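Local coordinates for hypothetical protein (Ruminococcus gnavus, PDB 4GL6), which is of unknown function but belongs to the DUF5037 family of uncharacterised proteins, at residues G173-D183 with I210-R221; E20-N28 with I40-N48. All coordinates share one frame; numbering follows the deposited sequence.

Interaction 1. Residues G173-D183 with I210-R221; sequences GQALLYVYYLD and IEGQPYFGTIMR
Tyr180 and Tyr215 lie side by side in an offset stack, centroids 4.9 Å apart and planes at 13°, on one face of an antiparallel strand pair. Tyr215 CB sits over one face of the Tyr180 ring, 3.5 Å from Tyr180 CD2, and a chi1 of 85°, with CG between backbone N and carbonyl carbon, lays the Tyr215 ring alongside its partner. Ile210 CD1 approaches the same tyrosine obliquely, 3.9 Å from CE2 of Tyr180. Further along, Leu176 CG rests against Ile219 CG1 (3.9 Å), and between these pairs Gly217 CA lies 3.8 Å from Tyr178 CD2. This face, partly open to solvent, contrasts with the densely covered one, where Ala175, Leu177, Val179, Phe216, Thr218 and Met220 are buried. Paired backbone bonds such as Val179 N to Phe216 O (2.8 Å) join the strands. Beyond them Gln213, its chain bent at chi2, sends NE2 to Asp183 OD2 (2.7 Å). Helix 156-171 packs on Ala175, Leu177 and Met220, strand 140-147 touches Leu177 and Val179, and Phe234 of helix 231-239 meets Phe216 edge-to-face. Strand 175-182 pairs parallel with 140-147, giving a beta-alpha-beta crossover through helix 156-171, while 215-220 is one of the sheet's two outermost strands.

Interaction 2. Residues E20-N28 with I40-N48; sequences EEFEVLSWN and IYATCISKN
Strands 22-28 and 40-46 run antiparallel at 165° as the two arms of a hairpin, with a classic beta bulge where Leu25 and Ser26 both face Thr43. The register shifts by one residue there, and Thr43 O takes Leu25 N at 2.8 Å and Ser26 N only weakly. From the bulge Leu25 reaches Ile45, crossing it at about a right angle, with Leu25 CD1 3.6 Å from Ile45 CG2. On the face that Ile45 shares with Glu23, the extended Glu23 chain (chi1 -175°) brings OE1 within 2.8 Å of Lys47 NZ; the ammonium sits well above the carboxylate plane in this salt bridge. A glutamine in place of Glu23 would probably leave Lys47 without its charged mate and free its ammonium end to swing. On the other face Val24 CG2 touches Cys44 SG (4.1 Å). Beside Trp27, Ile40 CG2 approaches the indole obliquely, 3.6 Å from Trp27 CE3. At the open end of the hairpin, Asn48 ND2 makes a weak bond to Glu20 OE1; the other oxygen, OE2, is hydrogen-bonded to Tyr75 OH. Helix 6-18 covers Phe22, Val24, Trp27 and Ile40 through Leu14, Ile10 and Ile6, while strand 54-59 continues the sheet beyond 40-46.

Overall arrangement
Interactions 1 and 2 each join an outermost strand to its inner neighbour, but in different four-stranded sheets: the mixed one for 173-183 with 210-221, the wholly antiparallel one for 20-28 with 40-48. They therefore use four different strands. Their centres lie 27 Å apart on opposite sides of the chain's centre, and their nearest atoms are about 17 Å apart. Both are partly buried, with one face under helix. Interaction 1 links strands separated by helical segments, and its more exposed face is aromatic, with stacked tyrosines. Interaction 2 is a local hairpin with a bulge, and its less covered face mixes aliphatic contact with an ion pair.

Interaction 1. Residues G173-D183 with I210-R221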
loop_
_atom_site.group_PDB
_atom_site.type_symbol
_atom_site.label_atom_id
_atom_site.label_comp_id
_atom_site.label_asym_id
_atom_site.label_seq_id
_atom_site.Cartn_x
_atom_site.Cartn_y
_atom_site.Cartn_z
ATOM N N GLY A 173 -13.078 -8.419 5.033
ATOM C CA GLY A 173 -13.918 -7.216 4.958
ATOM C C GLY A 173 -14.020 -6.635 3.558
ATOM O O GLY A 173 -13.707 -7.304 2.574
ATOM N N GLN A 174 -14.451 -5.384 3.470
ATOM C CA GLN A 174 -14.518 -4.701 2.176
ATOM C C GLN A 174 -13.092 -4.315 1.748
ATOM O O GLN A 174 -12.378 -3.658 2.505
ATOM C CB GLN A 174 -15.459 -3.481 2.219
ATOM C CG GLN A 174 -15.595 -2.790 0.871
ATOM C CD GLN A 174 -16.772 -1.852 0.695
ATOM O OE1 GLN A 174 -17.943 -2.276 0.649
ATOM N NE2 GLN A 174 -16.463 -0.574 0.487
ATOM N N ALA A 175 -12.683 -4.762 0.558
ATOM C CA ALA A 175 -11.351 -4.441 0.008
ATOM C C ALA A 175 -11.347 -4.464 -1.519
ATOM O O ALA A 175 -12.151 -5.180 -2.121
ATOM C CB ALA A 175 -10.300 -5.404 0.552
ATOM N N LEU A 176 -10.440 -3.683 -2.124
ATOM C CA LEU A 176 -10.300 -3.579 -3.584
ATOM C C LEU A 176 -9.017 -4.268 -4.056
ATOM O O LEU A 176 -8.017 -4.316 -3.326
ATOM C CB LEU A 176 -10.273 -2.116 -4.047
ATOM C CG LEU A 176 -11.603 -1.372 -3.879
ATOM C CD1 LEU A 176 -11.855 -1.022 -2.419
ATOM C CD2 LEU A 176 -11.670 -0.127 -4.737
ATOM N N LEU A 177 -9.062 -4.786 -5.286
ATOM C CA LEU A 177 -7.912 -5.429 -5.947
ATOM C C LEU A 177 -7.711 -4.810 -7.322
ATOM O O LEU A 177 -8.672 -4.696 -8.097
ATOM C CB LEU A 177 -8.156 -6.921 -6.137
ATOM C CG LEU A 177 -7.042 -7.753 -6.805
ATOM C CD1 LEU A 177 -5.695 -7.621 -6.105
ATOM C CD2 LEU A 177 -7.448 -9.218 -6.863
ATOM N N TYR A 178 -6.465 -4.427 -7.611
ATOM C CA TYR A 178 -6.048 -3.916 -8.926
ATOM C C TYR A 178 -4.841 -4.775 -9.362
ATOM O O TYR A 178 -3.889 -4.932 -8.587
ATOM C CB TYR A 178 -5.674 -2.438 -8.845
ATOM C CG TYR A 178 -6.778 -1.520 -8.346
ATOM C CD1 TYR A 178 -6.926 -1.224 -6.971
ATOM C CD2 TYR A 178 -7.648 -0.912 -9.228
ATOM C CE1 TYR A 178 -7.937 -0.371 -6.510
ATOM C CE2 TYR A 178 -8.654 -0.056 -8.783
ATOM C CZ TYR A 178 -8.797 0.216 -7.428
ATOM O OH TYR A 178 -9.793 1.057 -6.992
ATOM N N VAL A 179 -4.918 -5.399 -10.533
ATOM C CA VAL A 179 -3.826 -6.237 -11.039
ATOM C C VAL A 179 -3.490 -5.755 -12.417
ATOM O O VAL A 179 -4.312 -5.872 -13.325
ATOM C CB VAL A 179 -4.182 -7.742 -11.078
ATOM C CG1 VAL A 179 -2.975 -8.552 -11.557
ATOM C CG2 VAL A 179 -4.609 -8.215 -9.690
ATOM N N TYR A 180 -2.291 -5.194 -12.551
ATOM C CA TYR A 180 -1.752 -4.695 -13.824
ATOM C C TYR A 180 -0.840 -5.763 -14.405
ATOM O O TYR A 180 0.056 -6.238 -13.698
ATOM C CB TYR A 180 -0.943 -3.413 -13.593
ATOM C CG TYR A 180 -1.761 -2.189 -13.261
ATOM C CD1 TYR A 180 -2.161 -1.925 -11.961
ATOM C CD2 TYR A 180 -2.093 -1.250 -14.254
ATOM C CE1 TYR A 180 -2.905 -0.783 -11.654
ATOM C CE2 TYR A 180 -2.835 -0.108 -13.956
ATOM C CZ TYR A 180 -3.240 0.114 -12.647
ATOM O OH TYR A 180 -3.944 1.237 -12.329
ATOM N N TYR A 181 -1.093 -6.169 -15.655
ATOM C CA TYR A 181 -0.258 -7.150 -16.381
ATOM C C TYR A 181 0.636 -6.370 -17.360
ATOM O O TYR A 181 0.301 -6.173 -18.532
ATOM C CB TYR A 181 -1.125 -8.173 -17.087
ATOM C CG TYR A 181 -1.930 -9.025 -16.122
ATOM C CD1 TYR A 181 -3.213 -8.644 -15.715
ATOM C CD2 TYR A 181 -1.414 -10.208 -15.610
ATOM C CE1 TYR A 181 -3.959 -9.430 -14.833
ATOM C CE2 TYR A 181 -2.148 -11.002 -14.722
ATOM C CZ TYR A 181 -3.429 -10.615 -14.344
ATOM O OH TYR A 181 -4.152 -11.404 -13.457
ATOM N N LEU A 182 1.771 -5.910 -16.840
ATOM C CA LEU A 182 2.720 -5.086 -17.582
ATOM C C LEU A 182 3.697 -5.909 -18.415
ATOM O O LEU A 182 4.055 -7.027 -18.050
ATOM C CB LEU A 182 3.553 -4.247 -16.603
ATOM C CG LEU A 182 2.840 -3.343 -15.606
ATOM C CD1 LEU A 182 3.890 -2.652 -14.758
ATOM C CD2 LEU A 182 2.001 -2.304 -16.332
ATOM N N ASP A 183 4.139 -5.332 -19.529
ATOM C CA ASP A 183 5.174 -5.958 -20.350
ATOM C C ASP A 183 6.486 -5.831 -19.549
ATOM O O ASP A 183 6.612 -4.940 -18.677
ATOM C CB ASP A 183 5.247 -5.340 -21.761
ATOM C CG ASP A 183 5.762 -3.898 -21.762
ATOM O OD1 ASP A 183 7.011 -3.674 -21.779
ATOM O OD2 ASP A 183 4.901 -2.992 -21.762
ATOM N N ILE A 210 2.381 2.903 -17.011
ATOM C CA ILE A 210 1.250 1.988 -16.854
ATOM C C ILE A 210 0.033 2.288 -17.732
ATOM O O ILE A 210 -0.833 1.420 -17.828
ATOM C CB ILE A 210 0.830 1.807 -15.375
ATOM C CG1 ILE A 210 0.005 2.996 -14.858
ATOM C CG2 ILE A 210 2.052 1.488 -14.522
ATOM C CD1 ILE A 210 -0.373 2.909 -13.390
ATOM N N GLU A 211 -0.060 3.485 -18.339
ATOM C CA GLU A 211 -1.214 3.863 -19.190
ATOM C C GLU A 211 -1.397 2.901 -20.354
ATOM O O GLU A 211 -0.433 2.591 -21.043
ATOM C CB GLU A 211 -1.042 5.272 -19.793
ATOM C CG GLU A 211 -2.280 5.915 -20.438
ATOM C CD GLU A 211 -3.014 6.913 -19.524
ATOM O OE1 GLU A 211 -2.372 7.846 -18.980
ATOM O OE2 GLU A 211 -4.252 6.801 -19.371
ATOM N N GLY A 212 -2.629 2.420 -20.553
ATOM C CA GLY A 212 -2.957 1.516 -21.654
ATOM C C GLY A 212 -2.664 0.053 -21.406
ATOM O O GLY A 212 -3.219 -0.793 -22.095
ATOM N N GLN A 213 -1.799 -0.258 -20.439
ATOM C CA GLN A 213 -1.467 -1.645 -20.082
ATOM C C GLN A 213 -2.746 -2.307 -19.531
ATOM O O GLN A 213 -3.520 -1.645 -18.826
ATOM C CB GLN A 213 -0.357 -1.685 -19.015
ATOM C CG GLN A 213 0.998 -1.111 -19.438
ATOM C CD GLN A 213 1.841 -2.022 -20.309
ATOM O OE1 GLN A 213 1.580 -3.210 -20.489
ATOM N NE2 GLN A 213 2.901 -1.465 -20.817
ATOM N N PRO A 214 -2.962 -3.600 -19.839
ATOM C CA PRO A 214 -4.167 -4.265 -19.358
ATOM C C PRO A 214 -4.169 -4.441 -17.852
ATOM O O PRO A 214 -3.138 -4.805 -17.277
ATOM C CB PRO A 214 -4.119 -5.631 -20.051
ATOM C CG PRO A 214 -2.679 -5.883 -20.292
ATOM C CD PRO A 214 -2.073 -4.535 -20.560
ATOM N N TYR A 215 -5.310 -4.153 -17.226
ATOM C CA TYR A 215 -5.467 -4.321 -15.797
ATOM C C TYR A 215 -6.886 -4.688 -15.415
ATOM O O TYR A 215 -7.830 -4.452 -16.157
ATOM C CB TYR A 215 -5.015 -3.068 -15.041
ATOM C CG TYR A 215 -6.061 -1.989 -14.908
ATOM C CD1 TYR A 215 -6.414 -1.200 -15.989
ATOM C CD2 TYR A 215 -6.702 -1.764 -13.681
ATOM C CE1 TYR A 215 -7.383 -0.215 -15.849
ATOM C CE2 TYR A 215 -7.672 -0.793 -13.524
ATOM C CZ TYR A 215 -8.008 -0.017 -14.613
ATOM O OH TYR A 215 -8.953 0.961 -14.451
ATOM N N PHE A 216 -7.003 -5.279 -14.237
ATOM C CA PHE A 216 -8.266 -5.704 -13.679
ATOM C C PHE A 216 -8.420 -4.972 -12.354
ATOM O O PHE A 216 -7.539 -5.075 -11.508
ATOM C CB PHE A 216 -8.238 -7.215 -13.476
ATOM C CG PHE A 216 -9.431 -7.767 -12.749
ATOM C CD1 PHE A 216 -10.683 -7.764 -13.347
ATOM C CD2 PHE A 216 -9.290 -8.344 -11.487
ATOM C CE1 PHE A 216 -11.792 -8.306 -12.690
ATOM C CE2 PHE A 216 -10.391 -8.894 -10.825
ATOM C CZ PHE A 216 -11.647 -8.871 -11.426
ATOM N N GLY A 217 -9.547 -4.261 -12.199
ATOM C CA GLY A 217 -9.887 -3.491 -11.004
ATOM C C GLY A 217 -11.242 -3.923 -10.496
ATOM O O GLY A 217 -12.224 -3.883 -11.243
ATOM N N THR A 218 -11.307 -4.362 -9.241
ATOM C CA THR A 218 -12.582 -4.812 -8.671
ATOM C C THR A 218 -12.601 -4.596 -7.173
ATOM O O THR A 218 -11.601 -4.182 -6.583
ATOM C CB THR A 218 -12.880 -6.310 -9.010
ATOM O OG1 THR A 218 -14.271 -6.602 -8.795
ATOM C CG2 THR A 218 -12.009 -7.272 -8.199
ATOM N N ILE A 219 -13.750 -4.907 -6.587
ATOM C CA ILE A 219 -13.999 -4.773 -5.178
ATOM C C ILE A 219 -14.798 -5.971 -4.688
ATOM O O ILE A 219 -15.623 -6.537 -5.435
ATOM C CB ILE A 219 -14.804 -3.475 -4.914
ATOM C CG1 ILE A 219 -14.955 -3.219 -3.402
ATOM C CG2 ILE A 219 -16.169 -3.495 -5.619
ATOM C CD1 ILE A 219 -15.666 -1.928 -3.058
HETATM N N MSE A 220 -14.494 -6.400 -3.467
HETATM C CA MSE A 220 -15.305 -7.408 -2.756
HETATM C C MSE A 220 -15.926 -6.549 -1.678
HETATM O O MSE A 220 -15.209 -6.021 -0.812
HETATM C CB MSE A 220 -14.498 -8.554 -2.159
HETATM C CG MSE A 220 -15.385 -9.529 -1.382
HETATM SE SE MSE A 220 -14.555 -11.226 -1.008
HETATM C CE MSE A 220 -14.436 -11.987 -2.784
ATOM N N ARG A 221 -17.241 -6.376 -1.769
ATOM C CA ARG A 221 -17.969 -5.503 -0.860
ATOM C C ARG A 221 -18.208 -6.150 0.465
ATOM O O ARG A 221 -18.107 -7.363 0.605
ATOM C CB ARG A 221 -19.303 -5.064 -1.466
ATOM C CG ARG A 221 -19.085 -4.238 -2.702
ATOM C CD ARG A 221 -20.377 -3.757 -3.312
ATOM N NE ARG A 221 -20.075 -2.909 -4.452
ATOM C CZ ARG A 221 -19.643 -1.648 -4.382
ATOM N NH1 ARG A 221 -19.450 -1.025 -3.205
ATOM N NH2 ARG A 221 -19.381 -0.993 -5.513
#

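Interaction 2. Residues E20-N28 with I40-N48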
loop_
_atom_site.group_PDB
_atom_site.type_symbol
_atom_site.label_atom_id
_atom_site.label_comp_id
_atom_site.label_asym_id
_atom_site.label_seq_id
_atom_site.Cartn_x
_atom_site.Cartn_y
_atom_site.Cartn_z
ATOM N N GLU A 20 14.057 -0.928 15.250
ATOM C CA GLU A 20 14.764 -1.103 13.969
ATOM C C GLU A 20 15.314 0.230 13.511
ATOM O O GLU A 20 14.964 1.267 14.069
ATOM C CB GLU A 20 13.797 -1.521 12.867
ATOM C CG GLU A 20 13.043 -2.795 13.100
ATOM C CD GLU A 20 12.052 -3.041 11.991
ATOM O OE1 GLU A 20 12.417 -2.933 10.796
ATOM O OE2 GLU A 20 10.900 -3.349 12.331
ATOM N N GLU A 21 16.132 0.205 12.460
ATOM C CA GLU A 21 16.629 1.441 11.845
ATOM C C GLU A 21 15.851 1.689 10.545
ATOM O O GLU A 21 15.385 0.745 9.882
ATOM C CB GLU A 21 18.152 1.492 11.670
ATOM C CG GLU A 21 18.822 0.300 11.015
ATOM C CD GLU A 21 20.340 0.447 10.925
ATOM O OE1 GLU A 21 20.877 1.541 11.183
ATOM O OE2 GLU A 21 21.015 -0.547 10.592
ATOM N N PHE A 22 15.694 2.976 10.235
ATOM C CA PHE A 22 14.902 3.462 9.116
ATOM C C PHE A 22 15.682 4.483 8.307
ATOM O O PHE A 22 16.699 5.002 8.761
ATOM C CB PHE A 22 13.643 4.179 9.627
ATOM C CG PHE A 22 12.698 3.310 10.414
ATOM C CD1 PHE A 22 12.976 2.969 11.746
ATOM C CD2 PHE A 22 11.489 2.879 9.850
ATOM C CE1 PHE A 22 12.097 2.169 12.482
ATOM C CE2 PHE A 22 10.605 2.090 10.581
ATOM C CZ PHE A 22 10.909 1.728 11.899
ATOM N N GLU A 23 15.168 4.762 7.110
ATOM C CA GLU A 23 15.730 5.750 6.197
ATOM C C GLU A 23 14.560 6.565 5.638
ATOM O O GLU A 23 13.524 6.005 5.291
ATOM C CB GLU A 23 16.514 5.049 5.068
ATOM C CG GLU A 23 17.258 5.985 4.109
ATOM C CD GLU A 23 18.072 5.268 3.028
ATOM O OE1 GLU A 23 18.077 4.019 2.963
ATOM O OE2 GLU A 23 18.720 5.969 2.222
ATOM N N VAL A 24 14.713 7.885 5.612
ATOM C CA VAL A 24 13.751 8.782 4.987
ATOM C C VAL A 24 14.285 8.911 3.572
ATOM O O VAL A 24 15.342 9.485 3.375
ATOM C CB VAL A 24 13.676 10.164 5.682
ATOM C CG1 VAL A 24 12.896 11.154 4.820
ATOM C CG2 VAL A 24 13.045 10.035 7.068
ATOM N N LEU A 25 13.579 8.346 2.596
ATOM C CA LEU A 25 13.999 8.426 1.180
ATOM C C LEU A 25 13.855 9.843 0.639
ATOM O O LEU A 25 14.688 10.303 -0.121
ATOM C CB LEU A 25 13.223 7.432 0.306
ATOM C CG LEU A 25 13.397 5.948 0.664
ATOM C CD1 LEU A 25 12.494 5.099 -0.209
ATOM C CD2 LEU A 25 14.850 5.482 0.545
ATOM N N SER A 26 12.788 10.525 1.033
ATOM C CA SER A 26 12.534 11.917 0.628
ATOM C C SER A 26 11.411 12.511 1.468
ATOM O O SER A 26 10.679 11.794 2.176
ATOM C CB SER A 26 12.119 12.011 -0.839
ATOM O OG SER A 26 10.904 11.310 -1.075
ATOM N N TRP A 27 11.294 13.826 1.397
ATOM C CA TRP A 27 10.207 14.501 2.068
ATOM C C TRP A 27 9.791 15.731 1.361
ATOM O O TRP A 27 10.577 16.393 0.685
ATOM C CB TRP A 27 10.449 14.731 3.560
ATOM C CG TRP A 27 11.582 15.623 3.936
ATOM C CD1 TRP A 27 12.843 15.244 4.367
ATOM C CD2 TRP A 27 11.582 17.080 3.996
ATOM N NE1 TRP A 27 13.601 16.333 4.665
ATOM C CE2 TRP A 27 12.916 17.464 4.458
ATOM C CE3 TRP A 27 10.654 18.074 3.711
ATOM C CZ2 TRP A 27 13.284 18.788 4.622
ATOM C CZ3 TRP A 27 11.035 19.410 3.880
ATOM C CH2 TRP A 27 12.322 19.757 4.327
ATOM N N ASN A 28 8.545 16.064 1.626
ATOM C CA ASN A 28 7.807 17.061 0.935
ATOM C C ASN A 28 7.113 18.000 1.950
ATOM O O ASN A 28 6.595 17.524 2.961
ATOM C CB ASN A 28 6.816 16.221 0.112
ATOM C CG ASN A 28 5.857 17.031 -0.669
ATOM O OD1 ASN A 28 6.160 18.152 -1.114
ATOM N ND2 ASN A 28 4.677 16.469 -0.862
ATOM N N ILE A 40 5.022 18.304 7.216
ATOM C CA ILE A 40 6.078 17.651 6.449
ATOM C C ILE A 40 5.618 16.228 6.177
ATOM O O ILE A 40 5.349 15.475 7.126
ATOM C CB ILE A 40 7.418 17.587 7.207
ATOM C CG1 ILE A 40 7.931 18.985 7.534
ATOM C CG2 ILE A 40 8.478 16.886 6.360
ATOM C CD1 ILE A 40 9.163 18.963 8.428
ATOM N N TYR A 41 5.554 15.861 4.894
ATOM C CA TYR A 41 5.155 14.516 4.440
ATOM C C TYR A 41 6.425 13.771 3.981
ATOM O O TYR A 41 7.001 14.099 2.962
ATOM C CB TYR A 41 4.071 14.600 3.345
ATOM C CG TYR A 41 2.803 15.309 3.821
ATOM C CD1 TYR A 41 1.794 14.607 4.498
ATOM C CD2 TYR A 41 2.615 16.693 3.602
ATOM C CE1 TYR A 41 0.644 15.261 4.937
ATOM C CE2 TYR A 41 1.470 17.355 4.042
ATOM C CZ TYR A 41 0.488 16.642 4.708
ATOM O OH TYR A 41 -0.649 17.300 5.153
ATOM N N ALA A 42 6.817 12.761 4.748
ATOM C CA ALA A 42 8.045 12.000 4.551
ATOM C C ALA A 42 7.811 10.576 4.032
ATOM O O ALA A 42 7.045 9.833 4.651
ATOM C CB ALA A 42 8.765 11.913 5.901
ATOM N N THR A 43 8.492 10.193 2.938
ATOM C CA THR A 43 8.463 8.821 2.410
ATOM C C THR A 43 9.598 8.070 3.101
ATOM O O THR A 43 10.772 8.378 2.879
ATOM C CB THR A 43 8.640 8.801 0.892
ATOM O OG1 THR A 43 7.485 9.409 0.321
ATOM C CG2 THR A 43 8.783 7.382 0.354
ATOM N N CYS A 44 9.234 7.082 3.912
ATOM C CA CYS A 44 10.181 6.339 4.749
ATOM C C CYS A 44 10.230 4.842 4.435
ATOM O O CYS A 44 9.278 4.297 3.896
ATOM C CB CYS A 44 9.759 6.503 6.229
ATOM S SG CYS A 44 9.388 8.192 6.814
ATOM N N ILE A 45 11.347 4.193 4.773
ATOM C CA ILE A 45 11.488 2.723 4.709
ATOM C C ILE A 45 12.183 2.234 5.978
ATOM O O ILE A 45 12.892 3.009 6.634
ATOM C CB ILE A 45 12.294 2.228 3.479
ATOM C CG1 ILE A 45 13.717 2.819 3.438
ATOM C CG2 ILE A 45 11.562 2.588 2.194
ATOM C CD1 ILE A 45 14.610 2.202 2.381
ATOM N N SER A 46 11.936 0.978 6.344
ATOM C CA SER A 46 12.689 0.324 7.414
ATOM C C SER A 46 13.782 -0.421 6.639
ATOM O O SER A 46 13.511 -0.935 5.542
ATOM C CB SER A 46 11.827 -0.630 8.257
ATOM O OG SER A 46 11.521 -1.842 7.590
ATOM N N LYS A 47 15.008 -0.461 7.173
ATOM C CA LYS A 47 16.113 -1.166 6.496
ATOM C C LYS A 47 15.758 -2.639 6.277
ATOM O O LYS A 47 16.165 -3.210 5.282
ATOM C CB LYS A 47 17.445 -1.028 7.258
ATOM C CG LYS A 47 18.078 0.370 7.292
ATOM C CD LYS A 47 18.562 0.879 5.938
ATOM C CE LYS A 47 19.375 2.159 6.111
ATOM N NZ LYS A 47 19.785 2.760 4.815
ATOM N N ASN A 48 14.981 -3.223 7.194
ATOM C CA ASN A 48 14.510 -4.611 7.065
ATOM C C ASN A 48 13.454 -4.867 6.007
ATOM O O ASN A 48 13.254 -6.013 5.660
ATOM C CB ASN A 48 13.987 -5.141 8.405
ATOM C CG ASN A 48 15.057 -5.184 9.462
ATOM O OD1 ASN A 48 16.253 -5.277 9.162
ATOM N ND2 ASN A 48 14.635 -5.110 10.718
#